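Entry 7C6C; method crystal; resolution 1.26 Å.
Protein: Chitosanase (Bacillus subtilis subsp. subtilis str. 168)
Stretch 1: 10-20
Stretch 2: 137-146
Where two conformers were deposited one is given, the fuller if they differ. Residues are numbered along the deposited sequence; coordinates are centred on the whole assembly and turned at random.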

ATOM      1  N   ARG A  10       0.632   8.215  11.344  1.00 10.23           N
ATOM      2  CA  ARG A  10      -0.643   7.560  11.622  1.00 10.21           C
ATOM      3  C   ARG A  10      -1.152   6.805  10.402  1.00  9.34           C
ATOM      4  O   ARG A  10      -1.639   5.671  10.521  1.00  9.44           O
ATOM      5  CB  ARG A  10      -1.666   8.588  12.109  1.00 10.75           C
ATOM      6  CG  ARG A  10      -1.283   9.196  13.441  1.00 11.31           C
ATOM      7  CD  ARG A  10      -2.312  10.168  13.984  1.00 12.71           C
ATOM      8  NE  ARG A  10      -1.823  10.697  15.253  1.00 12.30           N
ATOM      9  CZ  ARG A  10      -1.620  11.980  15.517  1.00 12.54           C
ATOM     10  NH1 ARG A  10      -1.924  12.912  14.621  1.00 13.35           N
ATOM     11  NH2 ARG A  10      -1.120  12.325  16.694  1.00 13.92           N
ATOM     12  N   ALA A  11      -1.058   7.425   9.221  1.00  9.69           N
ATOM     13  CA  ALA A  11      -1.463   6.752   7.990  1.00  9.98           C
ATOM     14  C   ALA A  11      -0.682   5.464   7.791  1.00  9.54           C
ATOM     15  O   ALA A  11      -1.248   4.434   7.396  1.00  9.83           O
ATOM     16  CB  ALA A  11      -1.248   7.684   6.800  1.00 10.96           C
ATOM     17  N   GLU A  12       0.625   5.505   8.056  1.00  9.92           N
ATOM     18  CA  GLU A  12       1.466   4.329   7.869  1.00  9.85           C
ATOM     19  C   GLU A  12       1.173   3.251   8.907  1.00  9.03           C
ATOM     20  O   GLU A  12       1.248   2.054   8.597  1.00  9.69           O
ATOM     21  CB  GLU A  12       2.939   4.746   7.870  1.00 10.21           C
ATOM     22  CG  GLU A  12       3.265   5.582   6.647  1.00 10.38           C
ATOM     23  CD  GLU A  12       4.630   6.241   6.663  1.00 10.73           C
ATOM     24  OE1 GLU A  12       5.218   6.402   7.752  1.00 11.71           O
ATOM     25  OE2 GLU A  12       5.113   6.611   5.569  1.00 10.77           O
ATOM     26  N   GLN A  13       0.847   3.642  10.140  1.00  9.25           N
ATOM     27  CA  GLN A  13       0.501   2.646  11.148  0.61  9.61           C
ATOM     28  C   GLN A  13      -0.842   1.991  10.854  1.00  9.32           C
ATOM     29  O   GLN A  13      -1.027   0.800  11.139  1.00 10.10           O
ATOM     30  CB  GLN A  13       0.577   3.255  12.546  0.61 10.20           C
ATOM     31  CG  GLN A  13       2.006   3.607  12.907  0.61 11.40           C
ATOM     32  CD  GLN A  13       2.153   4.083  14.329  0.61 11.83           C
ATOM     33  OE1 GLN A  13       1.189   4.090  15.099  0.61 12.56           O
ATOM     34  NE2 GLN A  13       3.366   4.488  14.692  0.61 13.07           N
ATOM     35  N   LEU A  14      -1.779   2.737  10.255  1.00  9.37           N
ATOM     36  CA  LEU A  14      -3.008   2.121   9.761  1.00  9.17           C
ATOM     37  C   LEU A  14      -2.695   1.083   8.686  1.00  9.29           C
ATOM     38  O   LEU A  14      -3.122  -0.077   8.778  1.00  9.74           O
ATOM     39  CB  LEU A  14      -3.955   3.195   9.219  1.00 10.44           C
ATOM     40  CG  LEU A  14      -4.620   4.068  10.288  1.00 10.44           C
ATOM     41  CD1 LEU A  14      -5.190   5.333   9.671  1.00 11.50           C
ATOM     42  CD2 LEU A  14      -5.692   3.277  11.025  1.00 11.20           C
ATOM     43  N   THR A  15      -1.907   1.471   7.678  1.00  9.14           N
ATOM     44  CA  THR A  15      -1.519   0.521   6.638  1.00  9.38           C
ATOM     45  C   THR A  15      -0.822  -0.691   7.237  1.00  9.31           C
ATOM     46  O   THR A  15      -1.071  -1.825   6.818  1.00 10.09           O
ATOM     47  CB  THR A  15      -0.635   1.210   5.600  1.00  9.67           C
ATOM     48  OG1 THR A  15      -1.416   2.192   4.908  1.00  9.87           O
ATOM     49  CG2 THR A  15      -0.069   0.216   4.605  1.00 11.02           C
ATOM     50  N   SER A  16       0.027  -0.472   8.243  1.00  9.51           N
ATOM     51  CA  SER A  16       0.732  -1.579   8.872  1.00  9.65           C
ATOM     52  C   SER A  16      -0.240  -2.562   9.524  1.00  9.38           C
ATOM     53  O   SER A  16      -0.033  -3.780   9.462  1.00 10.03           O
ATOM     54  CB  SER A  16       1.735  -1.026   9.879  1.00  9.91           C
ATOM     55  OG  SER A  16       2.549  -2.047  10.423  1.00 10.12           O
ATOM     56  N   ILE A  17      -1.305  -2.063  10.160  1.00  9.61           N
ATOM     57  CA  ILE A  17      -2.333  -2.962  10.679  1.00  9.75           C
ATOM     58  C   ILE A  17      -2.933  -3.774   9.540  1.00 10.03           C
ATOM     59  O   ILE A  17      -3.084  -5.001   9.627  1.00 10.67           O
ATOM     60  CB  ILE A  17      -3.427  -2.174  11.419  1.00 10.77           C
ATOM     61  CG1 ILE A  17      -2.872  -1.560  12.705  1.00 10.83           C
ATOM     62  CG2 ILE A  17      -4.636  -3.078  11.691  1.00 11.53           C
ATOM     63  CD1 ILE A  17      -3.792  -0.507  13.304  1.00 12.30           C
ATOM     64  N   PHE A  18      -3.288  -3.091   8.448  1.00  9.74           N
ATOM     65  CA  PHE A  18      -3.962  -3.760   7.343  1.00 10.18           C
ATOM     66  C   PHE A  18      -3.070  -4.808   6.693  1.00 11.10           C
ATOM     67  O   PHE A  18      -3.563  -5.847   6.250  1.00 12.91           O
ATOM     68  CB  PHE A  18      -4.421  -2.740   6.299  1.00 10.56           C
ATOM     69  CG  PHE A  18      -5.247  -1.611   6.856  1.00 10.23           C
ATOM     70  CD1 PHE A  18      -6.077  -1.784   7.967  1.00 10.82           C
ATOM     71  CD2 PHE A  18      -5.197  -0.364   6.254  1.00 10.75           C
ATOM     72  CE1 PHE A  18      -6.839  -0.722   8.458  1.00 11.33           C
ATOM     73  CE2 PHE A  18      -5.953   0.697   6.739  1.00 10.83           C
ATOM     74  CZ  PHE A  18      -6.772   0.517   7.841  1.00 11.21           C
ATOM     75  N   GLU A  19      -1.765  -4.566   6.638  1.00 10.95           N
ATOM     76  CA  GLU A  19      -0.843  -5.485   5.978  0.61 11.72           C
ATOM     77  C   GLU A  19      -0.376  -6.606   6.898  1.00 11.31           C
ATOM     78  O   GLU A  19      -0.250  -7.756   6.461  1.00 13.17           O
ATOM     79  CB  GLU A  19       0.378  -4.722   5.449  0.61 13.91           C
ATOM     80  CG  GLU A  19       0.042  -3.574   4.511  0.61 15.72           C
ATOM     81  CD  GLU A  19      -0.302  -4.037   3.111  0.61 17.52           C
ATOM     82  OE1 GLU A  19       0.489  -4.809   2.530  0.61 17.98           O
ATOM     83  OE2 GLU A  19      -1.368  -3.636   2.599  0.61 19.22           O
ATOM     84  N   ASN A  20      -0.101  -6.292   8.163  1.00 10.57           N
ATOM     85  CA  ASN A  20       0.595  -7.220   9.038  1.00 11.29           C
ATOM     86  C   ASN A  20      -0.005  -7.368  10.426  1.00 11.35           C
ATOM     87  O   ASN A  20       0.569  -8.093  11.241  1.00 12.66           O
ATOM     88  CB  ASN A  20       2.072  -6.818   9.184  1.00 12.57           C
ATOM     89  CG  ASN A  20       2.807  -6.809   7.862  1.00 12.30           C
ATOM     90  OD1 ASN A  20       3.136  -5.748   7.336  1.00 13.08           O
ATOM     91  ND2 ASN A  20       3.062  -7.993   7.315  1.00 13.77           N
ATOM     92  N   ARG A 137      -6.211  11.941   2.211  1.00 11.79           N
ATOM     93  CA  ARG A 137      -4.859  11.660   1.734  1.00 11.89           C
ATOM     94  C   ARG A 137      -4.339  10.333   2.276  1.00 11.48           C
ATOM     95  O   ARG A 137      -3.675   9.579   1.556  1.00 11.77           O
ATOM     96  CB  ARG A 137      -3.920  12.812   2.097  1.00 12.96           C
ATOM     97  CG  ARG A 137      -4.197  14.078   1.304  1.00 15.21           C
ATOM     98  CD  ARG A 137      -3.316  15.227   1.749  1.00 18.48           C
ATOM     99  NE  ARG A 137      -3.702  16.466   1.078  1.00 21.23           N
ATOM    100  CZ  ARG A 137      -3.473  17.687   1.552  1.00 24.06           C
ATOM    101  NH1 ARG A 137      -2.849  17.852   2.710  1.00 25.09           N
ATOM    102  NH2 ARG A 137      -3.874  18.748   0.865  1.00 25.30           N
ATOM    103  N   ALA A 138      -4.640  10.025   3.540  1.00 10.82           N
ATOM    104  CA  ALA A 138      -4.237   8.742   4.108  1.00 11.11           C
ATOM    105  C   ALA A 138      -4.931   7.582   3.406  1.00 10.73           C
ATOM    106  O   ALA A 138      -4.323   6.527   3.180  1.00 11.02           O
ATOM    107  CB  ALA A 138      -4.536   8.720   5.603  1.00 11.74           C
ATOM    108  N   VAL A 139      -6.208   7.752   3.064  1.00 10.36           N
ATOM    109  CA  VAL A 139      -6.904   6.720   2.304  1.00 11.14           C
ATOM    110  C   VAL A 139      -6.245   6.523   0.944  1.00 10.83           C
ATOM    111  O   VAL A 139      -6.061   5.386   0.493  1.00 11.43           O
ATOM    112  CB  VAL A 139      -8.406   7.037   2.181  1.00 11.68           C
ATOM    113  CG1 VAL A 139      -9.094   6.037   1.259  1.00 11.98           C
ATOM    114  CG2 VAL A 139      -9.074   7.055   3.556  1.00 11.85           C
ATOM    115  N   MET A 140      -5.885   7.623   0.264  1.00 11.26           N
ATOM    116  CA  MET A 140      -5.213   7.486  -1.029  1.00 11.12           C
ATOM    117  C   MET A 140      -3.892   6.744  -0.889  1.00 10.97           C
ATOM    118  O   MET A 140      -3.562   5.885  -1.717  1.00 11.60           O
ATOM    119  CB  MET A 140      -4.967   8.858  -1.667  1.00 12.28           C
ATOM    120  CG  MET A 140      -6.212   9.685  -1.958  1.00 13.60           C
ATOM    121  SD  MET A 140      -7.466   8.886  -2.982  1.00 15.07           S
ATOM    122  CE  MET A 140      -8.729   8.580  -1.743  1.00 15.78           C
ATOM    123  N   TYR A 141      -3.124   7.071   0.152  1.00 10.74           N
ATOM    124  CA  TYR A 141      -1.832   6.436   0.392  1.00 10.70           C
ATOM    125  C   TYR A 141      -1.998   4.931   0.594  1.00 10.72           C
ATOM    126  O   TYR A 141      -1.299   4.124  -0.033  1.00 11.07           O
ATOM    127  CB  TYR A 141      -1.222   7.110   1.624  1.00 10.81           C
ATOM    128  CG  TYR A 141       0.214   6.814   2.004  1.00 10.19           C
ATOM    129  CD1 TYR A 141       1.080   6.105   1.177  1.00 10.43           C
ATOM    130  CD2 TYR A 141       0.706   7.273   3.221  1.00 10.40           C
ATOM    131  CE1 TYR A 141       2.393   5.862   1.560  1.00 10.37           C
ATOM    132  CE2 TYR A 141       2.001   7.039   3.610  1.00 10.50           C
ATOM    133  CZ  TYR A 141       2.842   6.332   2.778  1.00 10.15           C
ATOM    134  OH  TYR A 141       4.145   6.103   3.155  1.00 10.79           O
ATOM    135  N   ASP A 142      -2.939   4.531   1.453  1.00 10.25           N
ATOM    136  CA  ASP A 142      -3.182   3.108   1.659  1.00 10.03           C
ATOM    137  C   ASP A 142      -3.646   2.441   0.371  1.00 10.29           C
ATOM    138  O   ASP A 142      -3.258   1.303   0.071  1.00 10.92           O
ATOM    139  CB  ASP A 142      -4.226   2.899   2.751  1.00 10.16           C
ATOM    140  CG  ASP A 142      -4.419   1.439   3.071  1.00 10.24           C
ATOM    141  OD1 ASP A 142      -3.479   0.841   3.628  1.00 10.25           O
ATOM    142  OD2 ASP A 142      -5.489   0.885   2.737  1.00 10.73           O
ATOM    143  N   THR A 143      -4.480   3.138  -0.406  1.00 10.18           N
ATOM    144  CA  THR A 143      -5.027   2.554  -1.625  1.00 11.07           C
ATOM    145  C   THR A 143      -3.928   2.248  -2.633  1.00 11.30           C
ATOM    146  O   THR A 143      -3.904   1.166  -3.227  1.00 11.45           O
ATOM    147  CB  THR A 143      -6.072   3.488  -2.240  1.00 11.62           C
ATOM    148  OG1 THR A 143      -7.145   3.679  -1.311  1.00 12.10           O
ATOM    149  CG2 THR A 143      -6.646   2.894  -3.523  1.00 12.28           C
ATOM    150  N   VAL A 144      -3.005   3.188  -2.847  1.00 11.52           N
ATOM    151  CA  VAL A 144      -1.982   2.933  -3.857  1.00 11.97           C
ATOM    152  C   VAL A 144      -1.067   1.792  -3.428  1.00 11.68           C
ATOM    153  O   VAL A 144      -0.588   1.024  -4.269  1.00 12.17           O
ATOM    154  CB  VAL A 144      -1.226   4.220  -4.251  1.00 12.74           C
ATOM    155  CG1 VAL A 144      -0.251   4.650  -3.171  1.00 13.42           C
ATOM    156  CG2 VAL A 144      -0.491   4.027  -5.575  1.00 14.07           C
ATOM    157  N   ILE A 145      -0.836   1.640  -2.125  1.00 11.34           N
ATOM    158  CA  ILE A 145       0.008   0.550  -1.651  1.00 11.62           C
ATOM    159  C   ILE A 145      -0.618  -0.796  -1.981  1.00 11.79           C
ATOM    160  O   ILE A 145       0.076  -1.726  -2.411  1.00 13.75           O
ATOM    161  CB  ILE A 145       0.317   0.714  -0.152  1.00 12.12           C
ATOM    162  CG1 ILE A 145       1.334   1.841   0.052  1.00 13.03           C
ATOM    163  CG2 ILE A 145       0.827  -0.596   0.436  1.00 12.79           C
ATOM    164  CD1 ILE A 145       1.490   2.268   1.473  1.00 13.62           C
ATOM    165  N   GLN A 146      -1.935  -0.926  -1.803  1.00 11.20           N
ATOM    166  CA  GLN A 146      -2.572  -2.208  -2.084  1.00 11.18           C
ATOM    167  C   GLN A 146      -2.861  -2.393  -3.572  1.00 11.71           C
ATOM    168  O   GLN A 146      -2.637  -3.478  -4.120  1.00 12.50           O
ATOM    169  CB  GLN A 146      -3.853  -2.368  -1.268  1.00 12.13           C
ATOM    170  CG  GLN A 146      -4.564  -3.679  -1.571  1.00 12.84           C
ATOM    171  CD  GLN A 146      -5.745  -3.959  -0.655  1.00 12.58           C
ATOM    172  OE1 GLN A 146      -6.461  -3.047  -0.238  1.00 13.53           O
ATOM    173  NE2 GLN A 146      -5.977  -5.234  -0.370  1.00 14.45           N
TER
HETATM  174  O   HOH W   1      -2.025   5.421   4.570  1.00 19.84           O
HETATM  175  O   HOH W   2      -3.726   5.084   6.057  1.00 34.66           O

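Residues 10-20 and 137-146 each form part of a helix, and the two segments, in which the residues that touch are at least 124 apart in sequence, lie side by side with their N-to-C directions pointing the same general way. The axes approach to 9.6 Å and cross at -41°, so the helices diverge along their length. The backbone register records this splaying. The CA atoms of Ala11 and Ala138 are 5.2 Å apart, those of Thr15 and Asp142 are 5.9 Å apart, and by Glu19 and Gln146 the CA-to-CA distance has grown to 8.9 Å. The paired positions advance four residues at a time on both helices, close to one helical turn, so that successive turns of the two helices fall roughly level, although only the first two pairs are in contact. Together the two segments bury 402 Å².

At the tight end, two alanines meet. Both CA-to-CB bonds point toward the opposing helix, and Ala11 CB lies 3.6 Å from Ala138 CB, a direct methyl-to-methyl contact. With nothing beyond CB on either residue, the backbones can come this close. Ala11 CB also packs against the ring of Tyr141, 4.1 Å from its CD2 atom, which extends the apolar patch by one turn.

The close approach also brings main-chain carbonyls near enough to share solvent. Water 1 donates to Ala138 O at 2.9 Å and, weakly, to Ala11 O at 3.1 Å. Water 2 likewise links the helices, donating to Ala11 O at 2.9 Å and to Ala138 O at 3.3 Å. These carbonyls already accept the helical hydrogen bonds from Thr15 N to Ala11 O (3.0 Å) and from Asp142 N to Ala138 O (3.0 Å); the waters therefore add a second set of interactions to each oxygen.

Polar side chains tie the helices together on the flank and in the next turn. Glu12 starts out sideways, but its extended side chain, with chi1 m and chi2 t, brings the carboxylate nearer to the second helix. There Tyr141 OH donates a short hydrogen bond to Glu12 OE2 at 2.6 Å, pairing a phenol donor with a carboxylate acceptor. One turn beyond the alanines, the CA-to-CB bonds of Thr15 and Asp142 both point toward the opposing helix, and Thr15 OG1 donates to Asp142 OD1 at 2.8 Å in a buried setting. The same carboxylate oxygen, Asp142 OD1, lies 3.4 Å from Phe18 CD2, at the edge of the phenylalanine ring and near its plane. This is the favourable side for such an approach, since the ring's rim carries the partial positive charge of its hydrogens.

Ile145 lies toward the wider end and reaches back to Thr15, its CD1 atom 4.1 Å from Thr15 CG2, so the threonine has its hydroxyl in a hydrogen bond and its methyl against a hydrocarbon. Glu19, bent by m rotamers at both chi1 and chi2, brings OE2 to 4.3 Å from Ile145 CG2, a loose contact; this oxygen is hydrogen-bonded elsewhere in the structure.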